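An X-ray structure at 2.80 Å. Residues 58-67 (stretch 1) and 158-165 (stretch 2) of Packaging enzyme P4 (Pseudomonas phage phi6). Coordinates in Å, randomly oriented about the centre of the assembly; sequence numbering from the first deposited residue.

Stretch 1, residues 58-67: SLAGVDIRPS
Stretch 2, residues 158-165: LDTAVHIS

This is a small contact in which a glycine in a tight bend docks by its backbone onto the turn that leads into a strand, fixed by one main-chain hydrogen bond, while a valine and an arginine whose side chain runs across the strand direction add side-chain packing. The two segments belong to one chain, at least 97 residues apart at any point of contact, and together bury 396 Å².

Stretch 1 arrives extended, with Leu 59 at phi/psi -133/150 and Ala 60 at -98/129, then bends sharply. Gly 61 (-48/-35), Val 62 (-63/-39) and Asp 63 (-79/-18) take helical angles without the regular bonding of a helix. The carbonyl of Ala 60 closes this bend, Ala 60 O accepting from Asp 63 N at 2.8 Å. Ile 64 follows at -101/16, and Arg 65 (-73/138) returns to an extended conformation as the N-cap residue of the helix that begins with Pro 66, a residue whose ring restrains phi near the observed -59°, a value that suits a first helical turn.

Stretch 2 opens with a type I beta turn from Leu 158 to Ala 161. Asp 159 (-76/-9) and Thr 160 (-87/-21) form its middle, and Ala 161 N reaches Leu 158 O at 3.3 Å. Ala 161, Val 162 and His 163 then run as strand, with phi/psi of -70/129, -126/112 and -88/114.

The two stretches run in broadly the same direction, and the register is set by CA pairs: Ala 60 CA lies 5.2 Å from Asp 159 CA, and Gly 61 CA lies 4.7 Å from Val 162 CA. The hydrogen bond runs from Gly 61 N to Asp 159 O, 2.8 Å with an N-H...O angle of 156°. Beside it, Gly 61 CA makes a CA-H...O contact with Ala 161 O at 3.4 Å. Glycine is what allows this approach: an ideal CB here would point toward stretch 2 and sit 2.3 Å from Ala 161 O and 2.9 Å from Asp 159 O, both clashes. Val 62, in contrast, turns its CB away, its side chain in the t rotamer.

Val 162, chi1 p, is the apolar centre of the patch. Its CB lies 3.5 Å from Gly 61 O, while its CG2 packs 3.7 Å from Arg 65 CA and 3.8 Å from Arg 65 CB. A compact branched side chain thus fills the space between the bend and the residue ahead of the helix.

Arg 65 points its CB toward stretch 2, with chi angles of 77°, -136°, -67° and -157°. This path takes the chain past Val 162 to His 163, where Arg 65 NE comes within 3.6 Å of His 163 O. That oxygen sits at the guanidinium edge, near its plane, but the distance makes this a loose polar approach. Arg 65 NH2 also lies 3.6 Å from His 163 CB. The imidazole, at chi1 -62° and chi2 96°, meets Arg 65 NH2 obliquely.

At the far end, Pro 66 CD touches Ile 164 CG2 at 4.2 Å, an apolar contact between two buried residues. The proline ring is C-gamma exo, and Ile 164 has chi1 65°.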

# COMPACT_ATOMS: atom_id res chain seq x y z
N SER L 58 32.32 -41.46 0.76
CA SER L 58 32.26 -40.36 -0.19
C SER L 58 30.89 -40.31 -0.90
O SER L 58 30.37 -41.35 -1.32
CB SER L 58 33.39 -40.50 -1.21
OG SER L 58 33.56 -39.32 -1.98
N LEU L 59 30.30 -39.10 -0.99
CA LEU L 59 29.00 -38.82 -1.60
C LEU L 59 29.07 -37.62 -2.54
O LEU L 59 29.83 -36.68 -2.29
CB LEU L 59 27.96 -38.56 -0.50
CG LEU L 59 26.73 -39.49 -0.40
CD1 LEU L 59 27.01 -40.92 -0.82
CD2 LEU L 59 26.14 -39.47 0.97
N ALA L 60 28.22 -37.64 -3.59
CA ALA L 60 28.09 -36.55 -4.55
C ALA L 60 26.89 -35.68 -4.17
O ALA L 60 25.79 -36.20 -3.94
CB ALA L 60 27.93 -37.11 -5.94
N GLY L 61 27.12 -34.37 -4.11
CA GLY L 61 26.11 -33.36 -3.77
C GLY L 61 24.82 -33.50 -4.55
O GLY L 61 23.74 -33.26 -4.01
N VAL L 62 24.92 -33.93 -5.82
CA VAL L 62 23.80 -34.19 -6.72
C VAL L 62 22.91 -35.30 -6.18
O VAL L 62 21.70 -35.25 -6.32
CB VAL L 62 24.28 -34.56 -8.15
CG1 VAL L 62 23.23 -34.22 -9.20
CG2 VAL L 62 25.62 -33.90 -8.49
N ASP L 63 23.52 -36.34 -5.60
CA ASP L 63 22.80 -37.51 -5.10
C ASP L 63 22.13 -37.27 -3.76
O ASP L 63 21.22 -38.04 -3.41
CB ASP L 63 23.74 -38.72 -5.00
CG ASP L 63 24.51 -39.06 -6.27
OD1 ASP L 63 24.00 -38.77 -7.38
OD2 ASP L 63 25.62 -39.62 -6.16
N ILE L 64 22.55 -36.24 -3.00
CA ILE L 64 21.98 -35.96 -1.67
C ILE L 64 20.95 -34.81 -1.70
O ILE L 64 20.59 -34.31 -0.63
CB ILE L 64 23.07 -35.72 -0.59
CG1 ILE L 64 23.99 -34.52 -0.92
CG2 ILE L 64 23.84 -37.01 -0.34
CD1 ILE L 64 24.70 -33.91 0.24
N ARG L 65 20.45 -34.41 -2.89
CA ARG L 65 19.44 -33.35 -2.93
C ARG L 65 18.09 -33.93 -2.41
O ARG L 65 17.80 -35.11 -2.67
CB ARG L 65 19.35 -32.69 -4.33
CG ARG L 65 18.62 -33.48 -5.39
CD ARG L 65 19.34 -33.47 -6.71
NE ARG L 65 19.38 -32.16 -7.35
CZ ARG L 65 19.55 -31.98 -8.66
NH1 ARG L 65 19.69 -33.03 -9.46
NH2 ARG L 65 19.57 -30.76 -9.17
N PRO L 66 17.32 -33.18 -1.57
CA PRO L 66 16.11 -33.76 -0.95
C PRO L 66 15.05 -34.25 -1.92
O PRO L 66 14.39 -35.25 -1.62
CB PRO L 66 15.56 -32.61 -0.11
CG PRO L 66 16.71 -31.73 0.13
CD PRO L 66 17.55 -31.80 -1.09
N SER L 67 14.89 -33.57 -3.09
CA SER L 67 13.92 -33.91 -4.14
C SER L 67 14.14 -35.34 -4.69
O SER L 67 13.18 -35.97 -5.15
CB SER L 67 13.98 -32.90 -5.27
OG SER L 67 15.26 -32.86 -5.88
N LEU L 158 30.83 -28.39 -9.18
CA LEU L 158 31.45 -28.96 -7.99
C LEU L 158 30.60 -30.11 -7.43
O LEU L 158 29.37 -30.03 -7.45
CB LEU L 158 31.59 -27.86 -6.92
CG LEU L 158 32.91 -27.09 -6.79
CD1 LEU L 158 33.28 -26.36 -8.05
CD2 LEU L 158 32.78 -26.04 -5.69
N ASP L 159 31.27 -31.17 -6.91
CA ASP L 159 30.62 -32.34 -6.30
C ASP L 159 30.09 -32.03 -4.89
O ASP L 159 29.44 -32.89 -4.28
CB ASP L 159 31.59 -33.54 -6.20
CG ASP L 159 31.93 -34.23 -7.50
OD1 ASP L 159 31.30 -33.90 -8.55
OD2 ASP L 159 32.78 -35.15 -7.46
N THR L 160 30.43 -30.84 -4.36
CA THR L 160 29.97 -30.36 -3.04
C THR L 160 28.63 -29.65 -3.22
O THR L 160 27.89 -29.51 -2.25
CB THR L 160 31.02 -29.43 -2.37
OG1 THR L 160 31.36 -28.36 -3.25
CG2 THR L 160 32.28 -30.15 -1.94
N ALA L 161 28.32 -29.20 -4.46
CA ALA L 161 27.11 -28.45 -4.81
C ALA L 161 25.85 -29.32 -4.77
O ALA L 161 25.80 -30.40 -5.38
CB ALA L 161 27.26 -27.81 -6.19
N VAL L 162 24.83 -28.82 -4.06
CA VAL L 162 23.51 -29.45 -3.93
C VAL L 162 22.47 -28.38 -4.33
O VAL L 162 22.33 -27.35 -3.67
CB VAL L 162 23.26 -30.12 -2.54
CG1 VAL L 162 23.74 -29.25 -1.39
CG2 VAL L 162 21.80 -30.53 -2.35
N HIS L 163 21.81 -28.62 -5.48
CA HIS L 163 20.85 -27.69 -6.06
C HIS L 163 19.45 -27.92 -5.52
O HIS L 163 18.85 -28.97 -5.76
CB HIS L 163 20.88 -27.75 -7.59
CG HIS L 163 22.21 -27.37 -8.16
ND1 HIS L 163 23.16 -28.34 -8.50
CD2 HIS L 163 22.75 -26.14 -8.36
CE1 HIS L 163 24.22 -27.66 -8.93
NE2 HIS L 163 24.01 -26.34 -8.87
N ILE L 164 18.95 -26.91 -4.79
CA ILE L 164 17.61 -26.90 -4.21
C ILE L 164 16.72 -25.88 -4.98
O ILE L 164 17.22 -25.11 -5.82
CB ILE L 164 17.64 -26.63 -2.68
CG1 ILE L 164 18.17 -25.23 -2.35
CG2 ILE L 164 18.41 -27.73 -1.93
CD1 ILE L 164 17.53 -24.58 -1.23
N SER L 165 15.41 -25.90 -4.69
CA SER L 165 14.39 -25.05 -5.29
C SER L 165 13.53 -24.34 -4.24
O SER L 165 13.09 -23.23 -4.51
CB SER L 165 13.50 -25.86 -6.22
OG SER L 165 12.67 -26.79 -5.53